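Side-chain contacts in carboxymuconolactone decarboxylase family protein (Methanocaldococcus jannaschii, PDB 3D7I), which probably acts as a peroxiredoxin-type oxidoreductase and is possibly involved in oxygen detoxification: residues E10-V15 and I25-N30; T43-A48 and K70-T75; I47-V52 and E77-V82; K63-A68 and M99-K104; R84-L87 and P93-T96. All coordinates share one frame; numbering follows the deposited sequence. Where two conformers were deposited one is given.

Overall arrangement
Contacts 2, 3 and 4 cluster: the centre of contact 3 lies about 8 Å from that of contact 2 and about 9 Å from that of contact 4. Contacts 2 and 3 share I47 and A48, while I79 of contact 3 packs on both I74 of contact 2 and M65 of contact 4. Contact 5, centred about 10 Å from contact 3, continues helix 76-90, where R84 weakly holds a sulfate, probably from the crystallisation liquor. Contact 1 stands apart, about 28 Å from contact 5 between centres, with its nearest atoms about 5 Å from contact 2. The hexamer joins these ends: the fifth subunit's I26, the contact 1 residue, packs on L87 and F95.

Contact 1: E10-V15 and I25-N30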
# COMPACT_ATOMS: atom_id res chain seq x y z
N GLU B 10 -22.04 -8.51 1.54
CA GLU B 10 -22.53 -8.73 0.17
C GLU B 10 -21.53 -9.45 -0.71
O GLU B 10 -21.89 -10.31 -1.51
CB GLU B 10 -22.90 -7.38 -0.47
N GLY B 11 -20.25 -9.09 -0.56
CA GLY B 11 -19.17 -9.72 -1.31
C GLY B 11 -19.18 -11.21 -1.09
O GLY B 11 -19.17 -11.98 -2.05
N MSE B 12 -19.22 -11.62 0.18
CA MSE B 12 -19.24 -13.06 0.51
C MSE B 12 -20.51 -13.76 0.04
O MSE B 12 -20.44 -14.95 -0.29
CB MSE B 12 -18.99 -13.32 2.00
CG MSE B 12 -17.51 -13.20 2.39
SE MSE B 12 -16.44 -14.59 1.53
CE MSE B 12 -16.92 -16.00 2.80
N LYS B 13 -21.65 -13.07 0.02
CA LYS B 13 -22.87 -13.69 -0.53
C LYS B 13 -22.74 -13.96 -2.04
O LYS B 13 -23.24 -14.97 -2.54
CB LYS B 13 -24.11 -12.85 -0.22
CG LYS B 13 -24.44 -12.84 1.29
CD LYS B 13 -25.44 -11.73 1.73
CE LYS B 13 -26.59 -11.59 0.84
NZ LYS B 13 -27.70 -10.74 1.42
N VAL B 14 -22.03 -13.08 -2.75
CA VAL B 14 -21.74 -13.26 -4.19
C VAL B 14 -20.87 -14.51 -4.36
O VAL B 14 -21.12 -15.36 -5.23
CB VAL B 14 -20.98 -12.01 -4.77
CG1 VAL B 14 -20.54 -12.26 -6.21
CG2 VAL B 14 -21.87 -10.76 -4.69
N VAL B 15 -19.90 -14.65 -3.47
CA VAL B 15 -19.00 -15.81 -3.52
C VAL B 15 -19.80 -17.09 -3.25
O VAL B 15 -19.63 -18.08 -3.94
CB VAL B 15 -17.82 -15.71 -2.57
CG1 VAL B 15 -16.95 -16.98 -2.68
CG2 VAL B 15 -16.94 -14.44 -2.89
N ILE B 25 -14.35 -22.95 1.90
CA ILE B 25 -12.96 -22.97 2.36
C ILE B 25 -12.67 -21.61 3.04
O ILE B 25 -12.01 -21.55 4.07
CB ILE B 25 -11.96 -23.23 1.23
CG1 ILE B 25 -12.18 -24.62 0.63
CG2 ILE B 25 -10.53 -23.12 1.74
CD1 ILE B 25 -11.60 -24.78 -0.80
N ILE B 26 -13.23 -20.54 2.48
CA ILE B 26 -13.05 -19.21 3.07
C ILE B 26 -13.67 -19.16 4.47
O ILE B 26 -13.05 -18.64 5.43
CB ILE B 26 -13.60 -18.05 2.16
CG1 ILE B 26 -12.78 -17.93 0.87
CG2 ILE B 26 -13.54 -16.70 2.89
CD1 ILE B 26 -13.50 -17.08 -0.22
N VAL B 27 -14.86 -19.72 4.62
CA VAL B 27 -15.52 -19.76 5.92
C VAL B 27 -14.67 -20.55 6.93
O VAL B 27 -14.43 -20.08 8.06
CB VAL B 27 -16.92 -20.36 5.82
CG1 VAL B 27 -17.43 -20.74 7.20
CG2 VAL B 27 -17.90 -19.36 5.10
N LYS B 28 -14.17 -21.71 6.53
CA LYS B 28 -13.28 -22.49 7.42
C LYS B 28 -12.03 -21.70 7.78
O LYS B 28 -11.62 -21.70 8.92
CB LYS B 28 -12.90 -23.84 6.79
CG LYS B 28 -14.06 -24.82 6.64
N LEU B 29 -11.43 -21.00 6.81
CA LEU B 29 -10.24 -20.18 7.06
C LEU B 29 -10.56 -19.11 8.10
O LEU B 29 -9.82 -18.88 9.09
CB LEU B 29 -9.77 -19.52 5.74
CG LEU B 29 -8.60 -18.55 5.90
CD1 LEU B 29 -7.35 -19.29 6.37
CD2 LEU B 29 -8.37 -17.82 4.60
N ASN B 30 -11.69 -18.43 7.88
CA ASN B 30 -12.13 -17.37 8.77
C ASN B 30 -12.29 -17.89 10.20
O ASN B 30 -11.80 -17.30 11.17
CB ASN B 30 -13.44 -16.79 8.26
CG ASN B 30 -13.98 -15.71 9.17
OD1 ASN B 30 -13.63 -14.55 9.02
ND2 ASN B 30 -14.82 -16.09 10.11
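The amino-terminal helical hairpin, built from helix 10-18 and helix 20-33, is bridged here by M12 and V15 on one arm and I26 and V27 on the other. The segment axes come no nearer than 12.0 Å and their directions differ by 136°, so long side chains must span the gap. Selenomethionine M12 does most of this. Bends at chi2 (-65°) and chi3 (-80°) fold its end over I26, where the methyl CE meets CG2 at a snug 3.5 Å. The selenium follows behind, with M12 SE 3.8 Å from I26 CG2. The same M12 methyl brushes V27 CG2 at 4.2 Å. At the other end of I26, CD1 lies 4.2 Å from V15 CG1, a looser touch.

No hydrogen bond crosses, and the paired surface is modest, 145 Å² in all. Other chains complete the burial: M92 of the second subunit packs on both M12 and I26, and F95 of that subunit on V15. A widely splayed pair of consecutive helices, joined by a few apolar side chains, makes this an alpha-alpha hairpin whose facing side chains are also packed by a neighbouring subunit.

Contact 2: T43-A48 and K70-T75; sequences TQKLIA and KELGIT
Two apolar pairs, L46 with I74 and K45 with L72, account for most of the 179 Å² buried between helix 41-53 and the end of helix 58-72 with its following turn. In the first, the branched end of L46 meets I74 on both of its terminal methyls: L46 CD2 is 3.8 Å from I74 CD1 and 3.9 Å from I74 CG2. The L46 branch carbon CG is also close, 4.0 Å from I74 CD1. I79 of helix 76-90 covers I74 as well, and V82 touches L46.

The second pair uses only the aliphatic root of a lysine. L72 CD2 sits 3.7 Å from K45 CG and 3.9 Å from K45 CB, the two chains meeting nearly at right angles. A bend at chi2 (-75°) then turns the remainder of K45 away from the opposing segment, carrying the ammonium group with it.

Polar interactions lie within the turn rather than across the contact. G73 leaves the helix with positive phi (70°), and I74 N is probably hydrogen-bonded to A68 O, consistent with the chain reversal that sets I74 against helix 41-53. Next, T75 is the N-cap of helix 76-90: its side chain caps a backbone N while E78 OE1 accepts from T75 N, the reciprocal pair of a capping box.

With no hydrogen bond or salt bridge between the segments, cohesion across them comes from dispersion and from withdrawing hydrocarbon from water; the lysine contributes methylenes while its ammonium end points away from the opposing segment.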
# COMPACT_ATOMS: atom_id res chain seq x y z
N THR B 43 -10.13 -9.35 20.88
CA THR B 43 -8.80 -8.79 20.61
C THR B 43 -8.42 -8.92 19.14
O THR B 43 -7.92 -7.98 18.54
CB THR B 43 -7.71 -9.43 21.49
OG1 THR B 43 -8.03 -9.20 22.86
CG2 THR B 43 -6.34 -8.84 21.19
N GLN B 44 -8.67 -10.08 18.56
CA GLN B 44 -8.42 -10.29 17.16
C GLN B 44 -9.26 -9.39 16.25
O GLN B 44 -8.76 -8.92 15.24
CB GLN B 44 -8.63 -11.74 16.78
CG GLN B 44 -7.62 -12.68 17.34
CD GLN B 44 -7.83 -14.08 16.83
OE1 GLN B 44 -8.88 -14.66 17.07
NE2 GLN B 44 -6.83 -14.63 16.12
N LYS B 45 -10.52 -9.18 16.58
CA LYS B 45 -11.37 -8.28 15.80
C LYS B 45 -10.91 -6.82 15.89
O LYS B 45 -10.98 -6.09 14.92
CB LYS B 45 -12.84 -8.40 16.22
CG LYS B 45 -13.47 -9.63 15.62
CD LYS B 45 -13.78 -9.45 14.12
CE LYS B 45 -14.31 -10.76 13.55
NZ LYS B 45 -14.62 -10.69 12.09
N LEU B 46 -10.43 -6.42 17.07
CA LEU B 46 -9.81 -5.08 17.24
C LEU B 46 -8.57 -4.91 16.36
O LEU B 46 -8.37 -3.88 15.72
CB LEU B 46 -9.48 -4.81 18.73
CG LEU B 46 -10.68 -4.65 19.67
CD1 LEU B 46 -10.25 -4.66 21.13
CD2 LEU B 46 -11.48 -3.37 19.35
N ILE B 47 -7.76 -5.97 16.28
CA ILE B 47 -6.63 -6.00 15.38
C ILE B 47 -7.08 -5.87 13.92
O ILE B 47 -6.49 -5.12 13.15
CB ILE B 47 -5.79 -7.29 15.60
CG1 ILE B 47 -5.12 -7.27 16.98
CG2 ILE B 47 -4.71 -7.47 14.49
CD1 ILE B 47 -4.66 -8.67 17.46
N ALA B 48 -8.14 -6.60 13.56
CA ALA B 48 -8.66 -6.55 12.19
C ALA B 48 -9.10 -5.12 11.85
O ALA B 48 -8.83 -4.63 10.76
CB ALA B 48 -9.83 -7.57 12.01
N LYS B 70 -21.78 -4.78 16.59
CA LYS B 70 -23.03 -5.57 16.57
C LYS B 70 -22.80 -6.96 17.15
O LYS B 70 -23.47 -7.35 18.11
CB LYS B 70 -23.58 -5.68 15.15
N GLU B 71 -21.84 -7.68 16.58
CA GLU B 71 -21.56 -9.06 16.99
C GLU B 71 -20.89 -9.19 18.35
O GLU B 71 -21.31 -10.01 19.16
CB GLU B 71 -20.72 -9.79 15.93
N LEU B 72 -19.88 -8.37 18.63
CA LEU B 72 -19.08 -8.53 19.86
C LEU B 72 -19.37 -7.48 20.94
O LEU B 72 -18.81 -7.56 22.03
CB LEU B 72 -17.58 -8.51 19.51
CG LEU B 72 -17.04 -9.59 18.57
CD1 LEU B 72 -17.36 -9.28 17.10
CD2 LEU B 72 -15.54 -9.78 18.72
N GLY B 73 -20.19 -6.48 20.66
CA GLY B 73 -20.40 -5.43 21.65
C GLY B 73 -19.20 -4.52 21.89
O GLY B 73 -19.08 -3.87 22.94
N ILE B 74 -18.30 -4.46 20.91
CA ILE B 74 -17.15 -3.53 20.98
C ILE B 74 -17.69 -2.09 21.00
O ILE B 74 -18.67 -1.79 20.31
CB ILE B 74 -16.16 -3.84 19.84
CG1 ILE B 74 -15.34 -5.09 20.20
CG2 ILE B 74 -15.25 -2.61 19.54
CD1 ILE B 74 -14.52 -5.71 19.07
N THR B 75 -17.12 -1.21 21.83
CA THR B 75 -17.62 0.18 21.95
C THR B 75 -16.92 1.14 20.99
O THR B 75 -15.84 0.86 20.51
CB THR B 75 -17.46 0.77 23.35
OG1 THR B 75 -16.09 0.83 23.70
CG2 THR B 75 -18.31 -0.08 24.46

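Contact 3: I47-V52 and E77-V82; sequences IAIGIV and EEIADV
Helix 47-52 and helix 77-82 cross at -51°, with axes 9.7 Å apart at closest approach, and the backbones come nearest where the CA atoms of G50 and V82 are 5.8 Å apart. That close point rests on the glycine. V82 CG1 lies directly against its main chain, 3.5 Å from G50 N and 3.5 Å from G50 CA, the latter inside normal van der Waals separation. Being anti to the V82 backbone N (chi1 175°), CG1 is the branch aimed at the opposing helix.

I49 flanks the glycine and closes over both partners. Its CG2 touches V82 CG1 at 4.1 Å and I79 CG2 also at 4.1 Å. Farther out, I49 CD1 approaches I79 CG1 at 4.2 Å. The isoleucine crosses each partner at about a right angle, so branch methyls do the touching instead of chains lying alongside one another. M65 and L102 cover I79 from other helices.

E78 forms a salt bridge with K42, and the D81 carboxylate accepts from backbone N of K37, T38 and L39 of the fourth subunit. No hydrogen bond joins the two helices themselves; they meet through van der Waals contact, a valine methyl on bare glycine backbone and isoleucine branches.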
# COMPACT_ATOMS: atom_id res chain seq x y z
N ILE B 47 -7.76 -5.97 16.28
CA ILE B 47 -6.63 -6.00 15.38
C ILE B 47 -7.08 -5.87 13.92
O ILE B 47 -6.49 -5.12 13.15
CB ILE B 47 -5.79 -7.29 15.60
CG1 ILE B 47 -5.12 -7.27 16.98
CG2 ILE B 47 -4.71 -7.47 14.49
CD1 ILE B 47 -4.66 -8.67 17.46
N ALA B 48 -8.14 -6.60 13.56
CA ALA B 48 -8.66 -6.55 12.19
C ALA B 48 -9.10 -5.12 11.85
O ALA B 48 -8.83 -4.63 10.76
CB ALA B 48 -9.83 -7.57 12.01
N ILE B 49 -9.77 -4.45 12.78
CA ILE B 49 -10.18 -3.05 12.58
C ILE B 49 -8.97 -2.19 12.31
O ILE B 49 -8.97 -1.41 11.38
CB ILE B 49 -11.00 -2.49 13.77
CG1 ILE B 49 -12.36 -3.17 13.88
CG2 ILE B 49 -11.24 -0.95 13.63
CD1 ILE B 49 -13.00 -3.02 15.25
N GLY B 50 -7.93 -2.34 13.15
CA GLY B 50 -6.69 -1.60 12.96
C GLY B 50 -6.09 -1.77 11.58
O GLY B 50 -5.68 -0.80 10.93
N ILE B 51 -6.02 -3.02 11.12
CA ILE B 51 -5.41 -3.30 9.85
C ILE B 51 -6.20 -2.67 8.72
O ILE B 51 -5.64 -2.03 7.84
CB ILE B 51 -5.24 -4.82 9.61
CG1 ILE B 51 -4.19 -5.40 10.58
CG2 ILE B 51 -4.83 -5.12 8.14
CD1 ILE B 51 -4.14 -6.92 10.66
N VAL B 52 -7.51 -2.90 8.70
CA VAL B 52 -8.37 -2.37 7.64
C VAL B 52 -8.38 -0.84 7.66
O VAL B 52 -8.35 -0.17 6.61
CB VAL B 52 -9.80 -2.91 7.80
CG1 VAL B 52 -10.73 -2.32 6.74
CG2 VAL B 52 -9.81 -4.46 7.70
N GLU B 77 -15.57 3.82 22.01
CA GLU B 77 -14.36 4.18 22.77
C GLU B 77 -13.22 3.17 22.54
O GLU B 77 -12.06 3.55 22.40
CB GLU B 77 -14.66 4.27 24.27
CG GLU B 77 -13.48 4.83 25.08
CD GLU B 77 -13.78 4.95 26.58
OE1 GLU B 77 -14.54 4.09 27.12
OE2 GLU B 77 -13.26 5.91 27.20
N GLU B 78 -13.54 1.89 22.50
CA GLU B 78 -12.54 0.87 22.19
C GLU B 78 -12.00 1.03 20.76
O GLU B 78 -10.80 0.93 20.52
CB GLU B 78 -13.09 -0.53 22.38
CG GLU B 78 -13.34 -0.87 23.84
CD GLU B 78 -14.09 -2.19 24.06
OE1 GLU B 78 -14.93 -2.61 23.22
OE2 GLU B 78 -13.81 -2.83 25.09
N ILE B 79 -12.91 1.27 19.81
CA ILE B 79 -12.49 1.53 18.43
C ILE B 79 -11.59 2.77 18.33
O ILE B 79 -10.56 2.75 17.65
CB ILE B 79 -13.68 1.58 17.42
CG1 ILE B 79 -14.44 0.25 17.41
CG2 ILE B 79 -13.17 1.85 16.00
CD1 ILE B 79 -15.76 0.32 16.68
N ALA B 80 -11.92 3.83 19.05
CA ALA B 80 -11.11 5.01 19.04
C ALA B 80 -9.69 4.72 19.52
O ALA B 80 -8.73 5.23 18.97
CB ALA B 80 -11.75 6.12 19.86
N ASP B 81 -9.55 3.84 20.51
CA ASP B 81 -8.21 3.44 20.97
C ASP B 81 -7.43 2.67 19.92
O ASP B 81 -6.21 2.79 19.84
CB ASP B 81 -8.28 2.60 22.24
CG ASP B 81 -8.56 3.41 23.51
OD1 ASP B 81 -8.38 4.66 23.54
OD2 ASP B 81 -8.92 2.76 24.51
N VAL B 82 -8.13 1.86 19.11
CA VAL B 82 -7.52 1.23 17.95
C VAL B 82 -7.01 2.31 16.98
O VAL B 82 -5.86 2.24 16.48
CB VAL B 82 -8.50 0.27 17.24
CG1 VAL B 82 -7.90 -0.28 15.94
CG2 VAL B 82 -9.00 -0.86 18.20

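Contact 4: K63-A68 and M99-K104; sequences KQMKSA and MKILEK
Selenomethionine M65 is the whole of one side of this contact, reaching from helix 58-72 to I101 and L102 of helix 92-104. Its chain is stretched beyond CG (chi2 -175°, chi3 179°), which carries the selenium right up to the opposite main chain. M65 SE lies 4.0 Å from L102 CA and 4.0 Å from L102 N, so it rests against backbone as much as side chain. Two carbons beside it complete the seat: I101 CG2 at 4.0 Å from M65 SE and L102 CB at 4.1 Å from that same atom. I79 and L83 of helix 76-90, together with L105, also pack on M65, making this the dense side.

The rest is looser. The segments bury only 131 Å² between them, and no hydrogen bond joins them. K66 and K100 are partly exposed and K104 exposed, and none of the three has been modelled beyond CG, as would be expected of mobile ends. Away from M65, helix 92-104 is covered instead by the fifth subunit, M99 packing on its V15 and E103 on its G11.

M65, from helix 58-72, thus fills the junction with helices 76-90 and 92-104, interior packing of an all-helical bundle, consistent with the AhpD-like clan.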
# COMPACT_ATOMS: atom_id res chain seq x y z
N LYS B 63 -17.71 -1.62 7.62
CA LYS B 63 -18.21 -2.99 7.85
C LYS B 63 -17.52 -3.70 9.00
O LYS B 63 -18.18 -4.36 9.81
CB LYS B 63 -18.08 -3.83 6.57
N GLN B 64 -16.19 -3.57 9.10
CA GLN B 64 -15.49 -4.17 10.24
C GLN B 64 -15.97 -3.54 11.53
O GLN B 64 -16.17 -4.24 12.52
CB GLN B 64 -13.95 -4.04 10.15
CG GLN B 64 -13.20 -5.19 9.43
CD GLN B 64 -13.13 -6.49 10.23
OE1 GLN B 64 -13.30 -6.52 11.45
NE2 GLN B 64 -12.87 -7.59 9.53
N MSE B 65 -16.12 -2.22 11.55
CA MSE B 65 -16.52 -1.53 12.76
C MSE B 65 -17.94 -1.92 13.15
O MSE B 65 -18.20 -2.23 14.33
CB MSE B 65 -16.44 -0.01 12.56
CG MSE B 65 -14.98 0.51 12.48
SE MSE B 65 -15.02 2.40 12.41
CE MSE B 65 -13.11 2.71 12.36
N LYS B 66 -18.84 -1.91 12.17
CA LYS B 66 -20.26 -2.22 12.40
C LYS B 66 -20.42 -3.63 12.96
O LYS B 66 -21.09 -3.82 13.97
CB LYS B 66 -21.08 -2.07 11.11
CG LYS B 66 -21.43 -0.64 10.76
N SER B 67 -19.80 -4.59 12.31
CA SER B 67 -19.86 -5.99 12.74
C SER B 67 -19.29 -6.19 14.14
O SER B 67 -19.85 -6.90 14.95
CB SER B 67 -19.14 -6.90 11.74
OG SER B 67 -17.80 -6.49 11.54
N ALA B 68 -18.16 -5.55 14.42
CA ALA B 68 -17.57 -5.65 15.76
C ALA B 68 -18.52 -5.15 16.84
O ALA B 68 -18.62 -5.74 17.92
CB ALA B 68 -16.26 -4.86 15.82
N MSE B 99 -11.78 7.98 11.88
CA MSE B 99 -12.47 8.66 12.96
C MSE B 99 -13.81 9.16 12.46
O MSE B 99 -14.79 9.07 13.19
CB MSE B 99 -11.66 9.83 13.53
CG MSE B 99 -10.67 9.48 14.58
SE MSE B 99 -11.46 8.78 16.26
CE MSE B 99 -12.79 9.29 16.19
N LYS B 100 -13.85 9.70 11.25
CA LYS B 100 -15.11 10.18 10.67
C LYS B 100 -16.14 9.07 10.46
O LYS B 100 -17.34 9.26 10.72
CB LYS B 100 -14.83 10.91 9.35
CG LYS B 100 -16.10 11.43 8.65
N ILE B 101 -15.68 7.93 10.00
CA ILE B 101 -16.51 6.75 9.85
C ILE B 101 -17.06 6.30 11.21
O ILE B 101 -18.26 6.02 11.35
CB ILE B 101 -15.75 5.59 9.17
CG1 ILE B 101 -15.37 5.95 7.72
CG2 ILE B 101 -16.58 4.30 9.20
CD1 ILE B 101 -14.36 4.98 7.09
N LEU B 102 -16.19 6.25 12.22
CA LEU B 102 -16.59 5.86 13.58
C LEU B 102 -17.65 6.79 14.12
O LEU B 102 -18.64 6.33 14.73
CB LEU B 102 -15.38 5.85 14.53
CG LEU B 102 -15.65 5.47 15.99
CD1 LEU B 102 -16.30 4.07 16.13
CD2 LEU B 102 -14.34 5.53 16.74
N GLU B 103 -17.45 8.09 13.91
CA GLU B 103 -18.38 9.12 14.37
C GLU B 103 -19.77 8.92 13.77
O GLU B 103 -20.77 9.08 14.46
CB GLU B 103 -17.86 10.50 13.99
CG GLU B 103 -16.62 10.92 14.78
CD GLU B 103 -15.83 12.07 14.12
OE1 GLU B 103 -16.36 12.74 13.20
OE2 GLU B 103 -14.67 12.30 14.57
N LYS B 104 -19.82 8.58 12.49
CA LYS B 104 -21.11 8.45 11.77
C LYS B 104 -21.83 7.13 12.07
O LYS B 104 -23.01 6.96 11.74
CB LYS B 104 -20.89 8.62 10.26
CG LYS B 104 -20.46 10.01 9.82

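Contact 5: R84-L87 and P93-T96; sequences RVVL and PAFT. With SO4 (sulfate ion), chain E.
In the helical hairpin of helix 76-90 and helix 92-104, part of the AhpD-like bundle, F95 packs across L87 and brings a ring edge near the backbone N of R84. From its root, F95 CB meets L87 CB at 3.9 Å and L87 CD1 at 4.0 Å. The next atom, F95 CG, lies 3.8 Å from L87 CB, and F95 CD1 comes closer still, 3.7 Å from that carbon. L87 CD2 stands over one face of the ring. With CG anti to the backbone N (chi1 176°), F95 sends its ring back along helix 76-90, so that CE1 faces R84 N edge-on at 4.3 Å. Beside this pair, V86 CG1 touches A94 CB at 3.8 Å, and I26 of the fifth subunit packs on both L87 and F95.

R84 itself turns away to a subunit junction. Its NH2 is hydrogen-bonded to T32 O of the fourth subunit, and the guanidinium presents an edge to a sulfate, probably from the crystallisation liquor, that D21 N and L22 N of the fifth subunit also bind. With an alanine in its place, T32 O would probably lose this donor and the sulfate would be left to the fifth subunit's backbone N-H groups. The guanidinium's grip is weak but forked: NH1 and NH2 of R84 each stand 3.3 Å from sulfate O1, and the sulfur lies in the guanidinium plane.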
# COMPACT_ATOMS: atom_id res chain seq x y z
N ARG B 84 -6.05 5.32 17.56
CA ARG B 84 -4.83 5.99 18.05
C ARG B 84 -3.59 5.30 17.49
O ARG B 84 -2.65 5.91 16.99
CB ARG B 84 -4.81 5.98 19.58
CG ARG B 84 -5.90 6.81 20.22
CD ARG B 84 -5.99 6.56 21.71
NE ARG B 84 -5.22 7.50 22.47
CZ ARG B 84 -5.69 8.62 23.03
NH1 ARG B 84 -6.96 8.99 22.97
NH2 ARG B 84 -4.86 9.37 23.68
N VAL B 85 -3.63 3.97 17.49
CA VAL B 85 -2.55 3.17 16.92
C VAL B 85 -2.46 3.31 15.40
O VAL B 85 -1.37 3.40 14.86
CB VAL B 85 -2.68 1.68 17.32
CG1 VAL B 85 -1.42 0.88 16.85
CG2 VAL B 85 -2.85 1.55 18.85
N VAL B 86 -3.60 3.36 14.70
CA VAL B 86 -3.60 3.68 13.27
C VAL B 86 -2.88 5.00 12.98
O VAL B 86 -2.11 5.06 12.05
CB VAL B 86 -5.04 3.70 12.69
CG1 VAL B 86 -5.06 4.17 11.24
CG2 VAL B 86 -5.64 2.28 12.81
N LEU B 87 -3.14 6.05 13.76
CA LEU B 87 -2.45 7.31 13.56
C LEU B 87 -0.94 7.12 13.64
O LEU B 87 -0.21 7.56 12.77
CB LEU B 87 -2.88 8.34 14.61
CG LEU B 87 -2.12 9.66 14.67
CD1 LEU B 87 -2.24 10.42 13.37
CD2 LEU B 87 -2.67 10.48 15.87
N PRO B 93 -4.01 10.92 7.37
CA PRO B 93 -5.13 10.58 6.47
C PRO B 93 -5.95 9.37 6.89
O PRO B 93 -7.20 9.41 6.91
CB PRO B 93 -4.45 10.38 5.11
CG PRO B 93 -3.24 11.23 5.19
CD PRO B 93 -2.76 11.10 6.61
N ALA B 94 -5.28 8.29 7.26
CA ALA B 94 -5.99 7.09 7.66
C ALA B 94 -6.76 7.31 8.97
O ALA B 94 -7.91 6.86 9.13
CB ALA B 94 -4.97 5.93 7.84
N PHE B 95 -6.10 7.98 9.91
CA PHE B 95 -6.70 8.29 11.20
C PHE B 95 -7.98 9.12 11.03
O PHE B 95 -9.04 8.78 11.60
CB PHE B 95 -5.72 9.09 12.04
CG PHE B 95 -6.31 9.54 13.37
CD1 PHE B 95 -6.60 8.63 14.35
CD2 PHE B 95 -6.55 10.89 13.63
CE1 PHE B 95 -7.13 9.02 15.58
CE2 PHE B 95 -7.09 11.29 14.86
CZ PHE B 95 -7.39 10.37 15.83
N THR B 96 -7.89 10.20 10.27
CA THR B 96 -9.03 11.13 10.19
C THR B 96 -10.19 10.48 9.42
O THR B 96 -11.35 10.64 9.81
CB THR B 96 -8.62 12.49 9.58
OG1 THR B 96 -8.13 12.26 8.27
CG2 THR B 96 -7.54 13.16 10.40
S SO4 E . -7.09 12.00 25.39
O1 SO4 E . -6.69 12.15 24.04
O2 SO4 E . -5.98 11.40 26.14
O3 SO4 E . -7.44 13.29 26.01
O4 SO4 E . -8.27 11.15 25.40